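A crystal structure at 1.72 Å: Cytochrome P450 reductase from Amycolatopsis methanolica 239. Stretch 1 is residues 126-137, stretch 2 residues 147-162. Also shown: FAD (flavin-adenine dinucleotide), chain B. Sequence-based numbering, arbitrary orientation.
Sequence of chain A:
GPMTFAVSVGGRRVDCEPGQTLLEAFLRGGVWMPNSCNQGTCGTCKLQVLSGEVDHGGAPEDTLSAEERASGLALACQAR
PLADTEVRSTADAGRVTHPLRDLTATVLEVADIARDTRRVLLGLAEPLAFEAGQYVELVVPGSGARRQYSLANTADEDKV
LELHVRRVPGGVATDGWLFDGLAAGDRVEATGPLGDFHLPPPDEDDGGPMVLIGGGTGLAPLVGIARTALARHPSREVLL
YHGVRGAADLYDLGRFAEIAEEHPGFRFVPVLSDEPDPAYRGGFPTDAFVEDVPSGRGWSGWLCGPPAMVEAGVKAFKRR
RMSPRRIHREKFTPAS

Stretch 1 (126-137) EPLAFEAGQYVE
Stretch 2 147-162: RQYSLANTADEDKVLE

How does the extended start of stretch 1 attach to stretch 2? P127 (phi/psi -59/142) lies beside K159, their CA atoms 5.0 Å apart, and its CA makes a CH...O contact of 3.4 Å with D158 O. That same carbonyl accepts a nearly straight hydrogen bond from L128 N, 3.0 Å from N to D158 O. The CA-to-CB bond of D158 points toward stretch 1 and, with chi1 p, OD2 lies 3.6 Å from P127 CB. L128 (-101/127; chi1 t, chi2 p) rests CD2 on L161 CD2 at 4.1 Å. One water lies with its O 2.7 Å from L128 O and 2.9 Å from A155 O, and accepts from F130 N.

What does F130 find when its ring reaches across? Its backbone is extended (-159/166), and chi1 p with chi2 -90° brings the ring into a pocket lined by L151, N153, T154, A155, E157, D158 and L161. L151 (chi1 m, chi2 t) places CD1 3.8 Å from the F130 ring centroid, only 13° off the normal, a CH-pi contact over one face. E157 O and D158 CA lie at the ring edge; F130 CZ is 3.7 Å from E157 O and 3.5 Å from N153 CB. N153 braces this wall from within stretch 2: its ND2 donates to E157 O at 2.9 Å and to V160 O at 2.7 Å.

How does stretch 1 turn into its strand? A type II turn runs from E131 to Q134, closed by the hydrogen bond from Q134 N to E131 O at 3.1 Å and braced by one from E131 N to Q134 OE1 at 2.9 Å. A132 (-56/135) sets CB 3.5 Å from N153 O. G133 takes 103/-15, where a CB would jam against the preceding carbonyl O. A water accepts from G133 N and donates to L151 O and N153 O.

What fixes the register of the strands? Strands 135-137 and 147-150 run antiparallel, their directions 154° apart. L151 N donates to Q134 O at 3.0 Å; V136 N donates to Y149 O at 3.0 Å, and Y149 N returns a bond to V136 O at 2.9 Å. Y135 faces S150 (CA-CA 4.0 Å) and E137 faces Q148 (CA-CA 4.5 Å) in non-hydrogen-bonded pairs. Y135 (chi1 p, chi2 87°) shares its sheet face with Q148, CE1 to Q148 CG 3.3 Å, while FAD C7M covers one ring face. On the other sheet face, V136 (chi1 m) packs CG1 against L151 CD2 at 3.9 Å and L161 CD1 at 4.0 Å.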

ATOM      1  N   GLU A 126      13.267   0.140 -17.417  1.00 30.68           N
ATOM      2  CA  GLU A 126      13.819   1.382 -16.897  1.00 30.16           C
ATOM      3  C   GLU A 126      13.609   1.445 -15.392  1.00 25.48           C
ATOM      4  O   GLU A 126      12.612   0.920 -14.882  1.00 26.58           O
ATOM      5  CB  GLU A 126      13.153   2.603 -17.549  1.00 31.90           C
ATOM      6  CG  GLU A 126      12.931   2.467 -19.054  1.00 35.11           C
ATOM      7  CD  GLU A 126      14.230   2.428 -19.841  1.00 48.27           C
ATOM      8  OE1 GLU A 126      14.213   1.961 -21.006  1.00 48.39           O
ATOM      9  OE2 GLU A 126      15.270   2.870 -19.295  1.00 52.78           O
ATOM     10  N   PRO A 127      14.504   2.109 -14.661  1.00 26.47           N
ATOM     11  CA  PRO A 127      14.316   2.229 -13.208  1.00 28.20           C
ATOM     12  C   PRO A 127      13.004   2.917 -12.875  1.00 29.41           C
ATOM     13  O   PRO A 127      12.593   3.871 -13.543  1.00 28.75           O
ATOM     14  CB  PRO A 127      15.511   3.075 -12.752  1.00 31.18           C
ATOM     15  CG  PRO A 127      16.512   2.974 -13.845  1.00 35.88           C
ATOM     16  CD  PRO A 127      15.775   2.702 -15.122  1.00 33.77           C
ATOM     17  N   LEU A 128      12.356   2.435 -11.821  1.00 23.82           N
ATOM     18  CA  LEU A 128      11.142   3.047 -11.302  1.00 20.52           C
ATOM     19  C   LEU A 128      11.476   3.885 -10.077  1.00 26.30           C
ATOM     20  O   LEU A 128      12.114   3.394  -9.143  1.00 25.66           O
ATOM     21  CB  LEU A 128      10.115   1.980 -10.937  1.00 21.09           C
ATOM     22  CG  LEU A 128       8.786   2.535 -10.429  1.00 22.12           C
ATOM     23  CD1 LEU A 128       8.131   3.336 -11.558  1.00 22.72           C
ATOM     24  CD2 LEU A 128       7.876   1.403  -9.955  1.00 24.20           C
ATOM     25  N   ALA A 129      11.054   5.147 -10.088  1.00 23.34           N
ATOM     26  CA  ALA A 129      11.156   6.003  -8.910  1.00 23.99           C
ATOM     27  C   ALA A 129       9.936   5.766  -8.034  1.00 22.23           C
ATOM     28  O   ALA A 129       8.809   5.881  -8.517  1.00 20.35           O
ATOM     29  CB  ALA A 129      11.233   7.476  -9.313  1.00 23.81           C
ATOM     30  N   PHE A 130      10.159   5.433  -6.759  1.00 19.81           N
ATOM     31  CA  PHE A 130       9.065   5.192  -5.817  1.00 17.98           C
ATOM     32  C   PHE A 130       9.590   5.341  -4.394  1.00 18.49           C
ATOM     33  O   PHE A 130      10.800   5.369  -4.154  1.00 18.94           O
ATOM     34  CB  PHE A 130       8.442   3.792  -5.999  1.00 16.60           C
ATOM     35  CG  PHE A 130       9.421   2.663  -5.784  1.00 17.61           C
ATOM     36  CD1 PHE A 130      10.161   2.172  -6.851  1.00 22.40           C
ATOM     37  CD2 PHE A 130       9.604   2.100  -4.525  1.00 18.55           C
ATOM     38  CE1 PHE A 130      11.085   1.140  -6.678  1.00 25.81           C
ATOM     39  CE2 PHE A 130      10.533   1.058  -4.344  1.00 18.70           C
ATOM     40  CZ  PHE A 130      11.271   0.588  -5.427  1.00 22.46           C
ATOM     41  N   GLU A 131       8.657   5.434  -3.447  1.00 17.66           N
ATOM     42  CA  GLU A 131       8.962   5.363  -2.020  1.00 19.14           C
ATOM     43  C   GLU A 131       8.649   3.960  -1.532  1.00 21.62           C
ATOM     44  O   GLU A 131       7.652   3.373  -1.957  1.00 17.37           O
ATOM     45  CB  GLU A 131       8.119   6.355  -1.216  1.00 19.52           C
ATOM     46  CG  GLU A 131       8.314   7.812  -1.619  1.00 24.51           C
ATOM     47  CD  GLU A 131       9.708   8.299  -1.302  1.00 33.55           C
ATOM     48  OE1 GLU A 131      10.229   7.975  -0.209  1.00 35.57           O
ATOM     49  OE2 GLU A 131      10.291   8.992  -2.152  1.00 34.92           O
ATOM     50  N   ALA A 132       9.495   3.421  -0.644  1.00 17.54           N
ATOM     51  CA  ALA A 132       9.194   2.112  -0.069  1.00 16.27           C
ATOM     52  C   ALA A 132       7.831   2.137   0.593  1.00 14.54           C
ATOM     53  O   ALA A 132       7.509   3.083   1.315  1.00 18.11           O
ATOM     54  CB  ALA A 132      10.265   1.715   0.948  1.00 19.18           C
ATOM     55  N   GLY A 133       7.028   1.096   0.336  1.00 16.51           N
ATOM     56  CA  GLY A 133       5.666   1.019   0.833  1.00 15.22           C
ATOM     57  C   GLY A 133       4.611   1.332  -0.211  1.00 16.28           C
ATOM     58  O   GLY A 133       3.424   1.040   0.011  1.00 16.40           O
ATOM     59  N   GLN A 134       5.010   1.932  -1.327  1.00 14.80           N
ATOM     60  CA  GLN A 134       4.064   2.156  -2.406  1.00 15.45           C
ATOM     61  C   GLN A 134       3.757   0.841  -3.107  1.00 15.95           C
ATOM     62  O   GLN A 134       4.383  -0.191  -2.847  1.00 15.95           O
ATOM     63  CB  GLN A 134       4.619   3.189  -3.388  1.00 14.80           C
ATOM     64  CG  GLN A 134       4.658   4.588  -2.755  1.00 14.66           C
ATOM     65  CD  GLN A 134       4.857   5.653  -3.789  1.00 14.95           C
ATOM     66  OE1 GLN A 134       5.949   5.811  -4.313  1.00 16.82           O
ATOM     67  NE2 GLN A 134       3.782   6.389  -4.109  1.00 16.95           N
ATOM     68  N   TYR A 135       2.765   0.876  -4.006  1.00 14.00           N
ATOM     69  CA  TYR A 135       2.306  -0.339  -4.657  1.00 14.08           C
ATOM     70  C   TYR A 135       2.215  -0.122  -6.159  1.00 14.59           C
ATOM     71  O   TYR A 135       2.335   1.000  -6.658  1.00 16.23           O
ATOM     72  CB  TYR A 135       0.954  -0.811  -4.074  1.00 13.72           C
ATOM     73  CG  TYR A 135      -0.281  -0.011  -4.501  1.00 15.69           C
ATOM     74  CD1 TYR A 135      -0.969  -0.341  -5.665  1.00 18.47           C
ATOM     75  CD2 TYR A 135      -0.780   1.023  -3.713  1.00 17.14           C
ATOM     76  CE1 TYR A 135      -2.103   0.369  -6.063  1.00 20.46           C
ATOM     77  CE2 TYR A 135      -1.934   1.750  -4.116  1.00 15.85           C
ATOM     78  CZ  TYR A 135      -2.584   1.388  -5.275  1.00 15.73           C
ATOM     79  OH  TYR A 135      -3.730   2.082  -5.695  1.00 20.00           O
ATOM     80  N   VAL A 136       2.021  -1.230  -6.880  1.00 15.46           N
ATOM     81  CA  VAL A 136       1.835  -1.179  -8.324  1.00 17.69           C
ATOM     82  C   VAL A 136       0.510  -1.833  -8.675  1.00 20.08           C
ATOM     83  O   VAL A 136      -0.013  -2.679  -7.945  1.00 20.70           O
ATOM     84  CB  VAL A 136       2.981  -1.849  -9.103  1.00 20.11           C
ATOM     85  CG1 VAL A 136       4.278  -1.083  -8.889  1.00 20.90           C
ATOM     86  CG2 VAL A 136       3.122  -3.330  -8.716  1.00 18.57           C
ATOM     87  N   GLU A 137      -0.048  -1.407  -9.802  1.00 16.94           N
ATOM     88  CA  GLU A 137      -1.339  -1.898 -10.259  1.00 15.56           C
ATOM     89  C   GLU A 137      -1.121  -2.814 -11.455  1.00 16.37           C
ATOM     90  O   GLU A 137      -0.583  -2.379 -12.484  1.00 20.53           O
ATOM     91  CB  GLU A 137      -2.225  -0.706 -10.615  1.00 18.93           C
ATOM     92  CG  GLU A 137      -3.628  -1.030 -11.033  1.00 22.02           C
ATOM     93  CD  GLU A 137      -4.334   0.248 -11.437  1.00 27.37           C
ATOM     94  OE1 GLU A 137      -4.792   0.343 -12.589  1.00 34.47           O
ATOM     95  OE2 GLU A 137      -4.373   1.179 -10.603  1.00 29.67           O
ATOM     96  N   ARG A 147      -5.648  -5.095 -10.182  1.00 20.19           N
ATOM     97  CA  ARG A 147      -5.373  -5.482  -8.807  1.00 16.39           C
ATOM     98  C   ARG A 147      -4.064  -4.866  -8.341  1.00 17.51           C
ATOM     99  O   ARG A 147      -3.118  -4.717  -9.122  1.00 19.44           O
ATOM    100  CB  ARG A 147      -5.314  -7.009  -8.637  1.00 18.68           C
ATOM    101  CG  ARG A 147      -6.604  -7.721  -9.070  1.00 19.72           C
ATOM    102  CD  ARG A 147      -7.750  -7.457  -8.108  1.00 19.78           C
ATOM    103  NE  ARG A 147      -8.891  -8.332  -8.392  1.00 22.51           N
ATOM    104  CZ  ARG A 147      -9.931  -7.988  -9.144  1.00 20.57           C
ATOM    105  NH1 ARG A 147      -9.985  -6.780  -9.707  1.00 21.79           N
ATOM    106  NH2 ARG A 147     -10.917  -8.859  -9.346  1.00 22.73           N
ATOM    107  N   GLN A 148      -4.041  -4.489  -7.067  1.00 16.03           N
ATOM    108  CA  GLN A 148      -2.915  -3.807  -6.442  1.00 15.32           C
ATOM    109  C   GLN A 148      -2.015  -4.809  -5.734  1.00 14.49           C
ATOM    110  O   GLN A 148      -2.511  -5.684  -5.016  1.00 15.77           O
ATOM    111  CB  GLN A 148      -3.436  -2.812  -5.406  1.00 16.24           C
ATOM    112  CG  GLN A 148      -4.528  -1.868  -5.918  1.00 17.09           C
ATOM    113  CD  GLN A 148      -5.975  -2.390  -5.775  1.00 19.56           C
ATOM    114  OE1 GLN A 148      -6.239  -3.595  -5.690  1.00 18.80           O
ATOM    115  NE2 GLN A 148      -6.919  -1.456  -5.761  1.00 20.70           N
ATOM    116  N   TYR A 149      -0.700  -4.612  -5.846  1.00 15.59           N
ATOM    117  CA  TYR A 149       0.269  -5.427  -5.106  1.00 16.33           C
ATOM    118  C   TYR A 149       1.355  -4.511  -4.572  1.00 17.56           C
ATOM    119  O   TYR A 149       1.973  -3.754  -5.329  1.00 15.91           O
ATOM    120  CB  TYR A 149       0.848  -6.558  -5.982  1.00 16.95           C
ATOM    121  CG  TYR A 149      -0.267  -7.517  -6.284  1.00 17.41           C
ATOM    122  CD1 TYR A 149      -0.755  -8.360  -5.298  1.00 15.85           C
ATOM    123  CD2 TYR A 149      -0.939  -7.466  -7.493  1.00 17.10           C
ATOM    124  CE1 TYR A 149      -1.848  -9.197  -5.540  1.00 17.46           C
ATOM    125  CE2 TYR A 149      -2.028  -8.292  -7.744  1.00 21.08           C
ATOM    126  CZ  TYR A 149      -2.485  -9.136  -6.765  1.00 20.65           C
ATOM    127  OH  TYR A 149      -3.578  -9.935  -7.014  1.00 21.94           O
ATOM    128  N   SER A 150       1.558  -4.564  -3.259  1.00 19.46           N
ATOM    129  CA  SER A 150       2.551  -3.725  -2.599  1.00 16.24           C
ATOM    130  C   SER A 150       3.966  -4.134  -2.985  1.00 17.34           C
ATOM    131  O   SER A 150       4.261  -5.319  -3.168  1.00 19.02           O
ATOM    132  CB  SER A 150       2.416  -3.854  -1.082  1.00 18.46           C
ATOM    133  OG  SER A 150       1.141  -3.460  -0.638  1.00 21.14           O
ATOM    134  N   LEU A 151       4.852  -3.139  -3.057  1.00 16.19           N
ATOM    135  CA  LEU A 151       6.271  -3.403  -3.259  1.00 16.53           C
ATOM    136  C   LEU A 151       6.918  -3.766  -1.933  1.00 17.15           C
ATOM    137  O   LEU A 151       6.715  -3.083  -0.926  1.00 18.07           O
ATOM    138  CB  LEU A 151       6.964  -2.181  -3.870  1.00 19.98           C
ATOM    139  CG  LEU A 151       6.455  -1.752  -5.256  1.00 17.54           C
ATOM    140  CD1 LEU A 151       7.232  -0.534  -5.719  1.00 19.14           C
ATOM    141  CD2 LEU A 151       6.616  -2.890  -6.273  1.00 18.97           C
ATOM    142  N   ALA A 152       7.700  -4.844  -1.933  1.00 17.07           N
ATOM    143  CA  ALA A 152       8.572  -5.131  -0.798  1.00 16.40           C
ATOM    144  C   ALA A 152       9.899  -4.393  -0.897  1.00 17.91           C
ATOM    145  O   ALA A 152      10.720  -4.470   0.035  1.00 22.51           O
ATOM    146  CB  ALA A 152       8.820  -6.649  -0.700  1.00 22.17           C
ATOM    147  N   ASN A 153      10.118  -3.677  -1.997  1.00 20.12           N
ATOM    148  CA  ASN A 153      11.411  -3.085  -2.340  1.00 21.21           C
ATOM    149  C   ASN A 153      11.788  -1.918  -1.450  1.00 21.77           C
ATOM    150  O   ASN A 153      10.944  -1.118  -1.039  1.00 21.75           O
ATOM    151  CB  ASN A 153      11.385  -2.527  -3.756  1.00 20.98           C
ATOM    152  CG  ASN A 153      11.074  -3.565  -4.780  1.00 22.50           C
ATOM    153  OD1 ASN A 153      10.022  -4.210  -4.743  1.00 23.47           O
ATOM    154  ND2 ASN A 153      11.983  -3.736  -5.711  1.00 25.00           N
ATOM    155  N   THR A 154      13.096  -1.763  -1.247  1.00 21.30           N
ATOM    156  CA  THR A 154      13.600  -0.439  -0.921  1.00 21.67           C
ATOM    157  C   THR A 154      13.816   0.336  -2.218  1.00 22.50           C
ATOM    158  O   THR A 154      13.870  -0.237  -3.309  1.00 23.70           O
ATOM    159  CB  THR A 154      14.896  -0.521  -0.110  1.00 23.31           C
ATOM    160  OG1 THR A 154      15.813  -1.408  -0.756  1.00 26.10           O
ATOM    161  CG2 THR A 154      14.609  -1.058   1.288  1.00 25.11           C
ATOM    162  N   ALA A 155      13.898   1.661  -2.095  1.00 22.75           N
ATOM    163  CA  ALA A 155      13.867   2.516  -3.279  1.00 21.09           C
ATOM    164  C   ALA A 155      15.083   2.319  -4.172  1.00 25.60           C
ATOM    165  O   ALA A 155      15.013   2.619  -5.371  1.00 28.69           O
ATOM    166  CB  ALA A 155      13.751   3.987  -2.864  1.00 24.69           C
ATOM    167  N   ASP A 156      16.187   1.811  -3.625  1.00 25.66           N
ATOM    168  CA  ASP A 156      17.366   1.539  -4.432  1.00 29.33           C
ATOM    169  C   ASP A 156      17.214   0.282  -5.278  1.00 29.78           C
ATOM    170  O   ASP A 156      17.968   0.103  -6.243  1.00 34.59           O
ATOM    171  CB  ASP A 156      18.590   1.398  -3.528  1.00 31.67           C
ATOM    172  CG  ASP A 156      18.444   0.252  -2.555  1.00 34.91           C
ATOM    173  OD1 ASP A 156      17.529   0.314  -1.712  1.00 31.51           O
ATOM    174  OD2 ASP A 156      19.203  -0.734  -2.656  1.00 36.90           O
ATOM    175  N   GLU A 157      16.297  -0.611  -4.911  1.00 24.34           N
ATOM    176  CA  GLU A 157      16.014  -1.810  -5.700  1.00 28.25           C
ATOM    177  C   GLU A 157      15.001  -1.428  -6.779  1.00 30.28           C
ATOM    178  O   GLU A 157      13.813  -1.751  -6.715  1.00 27.84           O
ATOM    179  CB  GLU A 157      15.504  -2.930  -4.796  1.00 28.44           C
ATOM    180  CG  GLU A 157      16.472  -3.273  -3.657  1.00 34.01           C
ATOM    181  CD  GLU A 157      15.873  -4.183  -2.580  1.00 34.63           C
ATOM    182  OE1 GLU A 157      14.639  -4.162  -2.357  1.00 27.52           O
ATOM    183  OE2 GLU A 157      16.655  -4.913  -1.930  1.00 30.41           O
ATOM    184  N   ASP A 158      15.482  -0.669  -7.769  1.00 26.47           N
ATOM    185  CA  ASP A 158      14.552   0.043  -8.640  1.00 27.78           C
ATOM    186  C   ASP A 158      14.347  -0.620  -9.995  1.00 27.88           C
ATOM    187  O   ASP A 158      13.599  -0.083 -10.816  1.00 25.18           O
ATOM    188  CB  ASP A 158      14.989   1.509  -8.833  1.00 26.81           C
ATOM    189  CG  ASP A 158      16.400   1.656  -9.368  1.00 31.32           C
ATOM    190  OD1 ASP A 158      17.029   0.648  -9.761  1.00 34.81           O
ATOM    191  OD2 ASP A 158      16.882   2.811  -9.399  1.00 32.54           O
ATOM    192  N   LYS A 159      14.965  -1.772 -10.242  1.00 25.20           N
ATOM    193  CA  LYS A 159      14.827  -2.446 -11.524  1.00 27.27           C
ATOM    194  C   LYS A 159      14.127  -3.790 -11.446  1.00 28.51           C
ATOM    195  O   LYS A 159      13.754  -4.334 -12.493  1.00 29.70           O
ATOM    196  CB  LYS A 159      16.208  -2.645 -12.171  1.00 31.70           C
ATOM    197  CG  LYS A 159      16.806  -1.374 -12.736  1.00 39.62           C
ATOM    198  CD  LYS A 159      16.332  -1.140 -14.157  1.00 47.69           C
ATOM    199  CE  LYS A 159      17.231  -1.854 -15.152  1.00 53.00           C
ATOM    200  NZ  LYS A 159      16.576  -2.008 -16.472  1.00 53.72           N
ATOM    201  N   VAL A 160      13.943  -4.351 -10.258  1.00 25.82           N
ATOM    202  CA  VAL A 160      13.268  -5.632 -10.100  1.00 26.05           C
ATOM    203  C   VAL A 160      12.260  -5.456  -8.978  1.00 25.79           C
ATOM    204  O   VAL A 160      12.648  -5.317  -7.808  1.00 27.95           O
ATOM    205  CB  VAL A 160      14.243  -6.772  -9.784  1.00 28.49           C
ATOM    206  CG1 VAL A 160      13.474  -8.066  -9.555  1.00 31.68           C
ATOM    207  CG2 VAL A 160      15.274  -6.943 -10.916  1.00 28.95           C
ATOM    208  N   LEU A 161      10.976  -5.444  -9.322  1.00 24.25           N
ATOM    209  CA  LEU A 161       9.937  -5.253  -8.318  1.00 21.88           C
ATOM    210  C   LEU A 161       9.633  -6.577  -7.628  1.00 23.15           C
ATOM    211  O   LEU A 161       9.554  -7.622  -8.274  1.00 24.20           O
ATOM    212  CB  LEU A 161       8.671  -4.683  -8.966  1.00 22.03           C
ATOM    213  CG  LEU A 161       8.856  -3.419  -9.815  1.00 25.12           C
ATOM    214  CD1 LEU A 161       7.505  -2.976 -10.396  1.00 24.83           C
ATOM    215  CD2 LEU A 161       9.502  -2.265  -9.029  1.00 22.28           C
ATOM    216  N   GLU A 162       9.479  -6.532  -6.306  1.00 19.67           N
ATOM    217  CA  GLU A 162       9.227  -7.730  -5.506  1.00 19.57           C
ATOM    218  C   GLU A 162       7.820  -7.662  -4.931  1.00 18.64           C
ATOM    219  O   GLU A 162       7.519  -6.762  -4.139  1.00 21.23           O
ATOM    220  CB  GLU A 162      10.249  -7.875  -4.374  1.00 20.41           C
ATOM    221  CG  GLU A 162       9.985  -9.086  -3.489  1.00 24.23           C
ATOM    222  CD  GLU A 162      10.940  -9.170  -2.309  1.00 27.73           C
ATOM    223  OE1 GLU A 162      11.831  -8.313  -2.226  1.00 27.86           O
ATOM    224  OE2 GLU A 162      10.786 -10.086  -1.477  1.00 26.09           O
TER
HETATM  225  PA  FAD B 401     -11.099 -11.542  -6.529  1.00 24.50           P
HETATM  226  O1A FAD B 401     -11.513 -12.225  -7.810  1.00 26.14           O
HETATM  227  O2A FAD B 401     -11.196 -10.036  -6.574  1.00 25.24           O
HETATM  228  O5B FAD B 401     -12.014 -12.072  -5.263  1.00 30.05           O
HETATM  229  C5B FAD B 401     -12.566 -13.369  -5.307  1.00 38.67           C
HETATM  230  C4B FAD B 401     -13.601 -13.472  -4.149  1.00 38.27           C
HETATM  231  O4B FAD B 401     -12.974 -13.526  -3.005  1.00 37.13           O
HETATM  232  C3B FAD B 401     -14.463 -12.199  -4.091  1.00 37.85           C
HETATM  233  O3B FAD B 401     -15.724 -12.536  -3.724  1.00 41.77           O
HETATM  234  C2B FAD B 401     -13.763 -11.322  -3.025  1.00 37.04           C
HETATM  235  O2B FAD B 401     -14.707 -10.335  -2.418  1.00 38.16           O
HETATM  236  C1B FAD B 401     -13.299 -12.186  -2.162  1.00 36.67           C
HETATM  237  N9A FAD B 401     -12.024 -11.788  -1.626  1.00 39.76           N
HETATM  238  C8A FAD B 401     -11.178 -10.894  -2.156  1.00 38.28           C
HETATM  239  N7A FAD B 401     -10.096 -10.835  -1.368  1.00 35.07           N
HETATM  240  C5A FAD B 401     -10.277 -11.707  -0.359  1.00 39.77           C
HETATM  241  C6A FAD B 401      -9.480 -12.037   0.711  1.00 42.04           C
HETATM  242  N6A FAD B 401      -8.185 -11.666   1.253  1.00 39.40           N
HETATM  243  N1A FAD B 401      -9.885 -12.948   1.585  1.00 44.55           N
HETATM  244  C2A FAD B 401     -11.089 -13.554   1.427  1.00 44.12           C
HETATM  245  N3A FAD B 401     -11.881 -13.236   0.371  1.00 40.84           N
HETATM  246  C4A FAD B 401     -11.461 -12.305  -0.519  1.00 40.02           C
HETATM  247  N1  FAD B 401      -2.780  -8.769  -2.058  1.00 16.86           N
HETATM  248  C2  FAD B 401      -1.561  -9.550  -1.891  1.00 18.20           C
HETATM  249  O2  FAD B 401      -1.606 -10.735  -1.902  1.00 22.83           O
HETATM  250  N3  FAD B 401      -0.276  -8.854  -1.733  1.00 16.94           N
HETATM  251  C4  FAD B 401      -0.159  -7.429  -1.709  1.00 18.76           C
HETATM  252  O4  FAD B 401       0.894  -6.904  -1.562  1.00 19.96           O
HETATM  253  C4X FAD B 401      -1.428  -6.653  -1.857  1.00 14.36           C
HETATM  254  N5  FAD B 401      -1.349  -5.225  -1.866  1.00 15.91           N
HETATM  255  C5X FAD B 401      -2.599  -4.481  -1.998  1.00 15.95           C
HETATM  256  C6  FAD B 401      -2.531  -3.086  -1.943  1.00 15.55           C
HETATM  257  C7  FAD B 401      -3.735  -2.390  -2.074  1.00 15.55           C
HETATM  258  C7M FAD B 401      -3.474  -0.886  -2.013  1.00 18.42           C
HETATM  259  C8  FAD B 401      -4.946  -3.055  -2.250  1.00 16.15           C
HETATM  260  C8M FAD B 401      -6.205  -2.209  -2.395  1.00 15.34           C
HETATM  261  C9  FAD B 401      -5.010  -4.445  -2.292  1.00 18.34           C
HETATM  262  C9A FAD B 401      -3.828  -5.145  -2.155  1.00 16.19           C
HETATM  263  N10 FAD B 401      -3.906  -6.615  -2.203  1.00 15.24           N
HETATM  264  C10 FAD B 401      -2.691  -7.338  -2.032  1.00 14.70           C
HETATM  265  C1' FAD B 401      -5.181  -7.311  -2.450  1.00 17.41           C
HETATM  266  C2' FAD B 401      -5.082  -7.635  -4.001  1.00 18.65           C
HETATM  267  O2' FAD B 401      -5.035  -6.482  -4.831  1.00 18.72           O
HETATM  268  C3' FAD B 401      -6.236  -8.508  -4.543  1.00 20.78           C
HETATM  269  O3' FAD B 401      -7.441  -7.962  -4.089  1.00 19.97           O
HETATM  270  C4' FAD B 401      -6.118  -9.964  -4.057  1.00 20.99           C
HETATM  271  O4' FAD B 401      -4.946 -10.544  -4.563  1.00 20.34           O
HETATM  272  C5' FAD B 401      -7.328 -10.804  -4.521  1.00 21.87           C
HETATM  273  O5' FAD B 401      -7.565 -10.559  -5.894  1.00 21.66           O
HETATM  274  P   FAD B 401      -8.229 -11.744  -6.814  1.00 22.20           P
HETATM  275  O1P FAD B 401      -8.488 -11.165  -8.178  1.00 23.28           O
HETATM  276  O2P FAD B 401      -7.395 -13.002  -6.767  1.00 24.67           O
HETATM  277  O3P FAD B 401      -9.640 -12.095  -6.058  1.00 22.00           O
HETATM  278  O   HOH W   1      13.174   4.287  -6.782  1.00 26.15           O
HETATM  279  O   HOH W   2      15.145   4.871  -9.001  1.00 46.89           O
HETATM  280  O   HOH W   3       8.540  -1.254  -0.109  1.00 21.12           O
HETATM  281  O   HOH W   4       1.333  -0.780  -0.398  1.00 21.21           O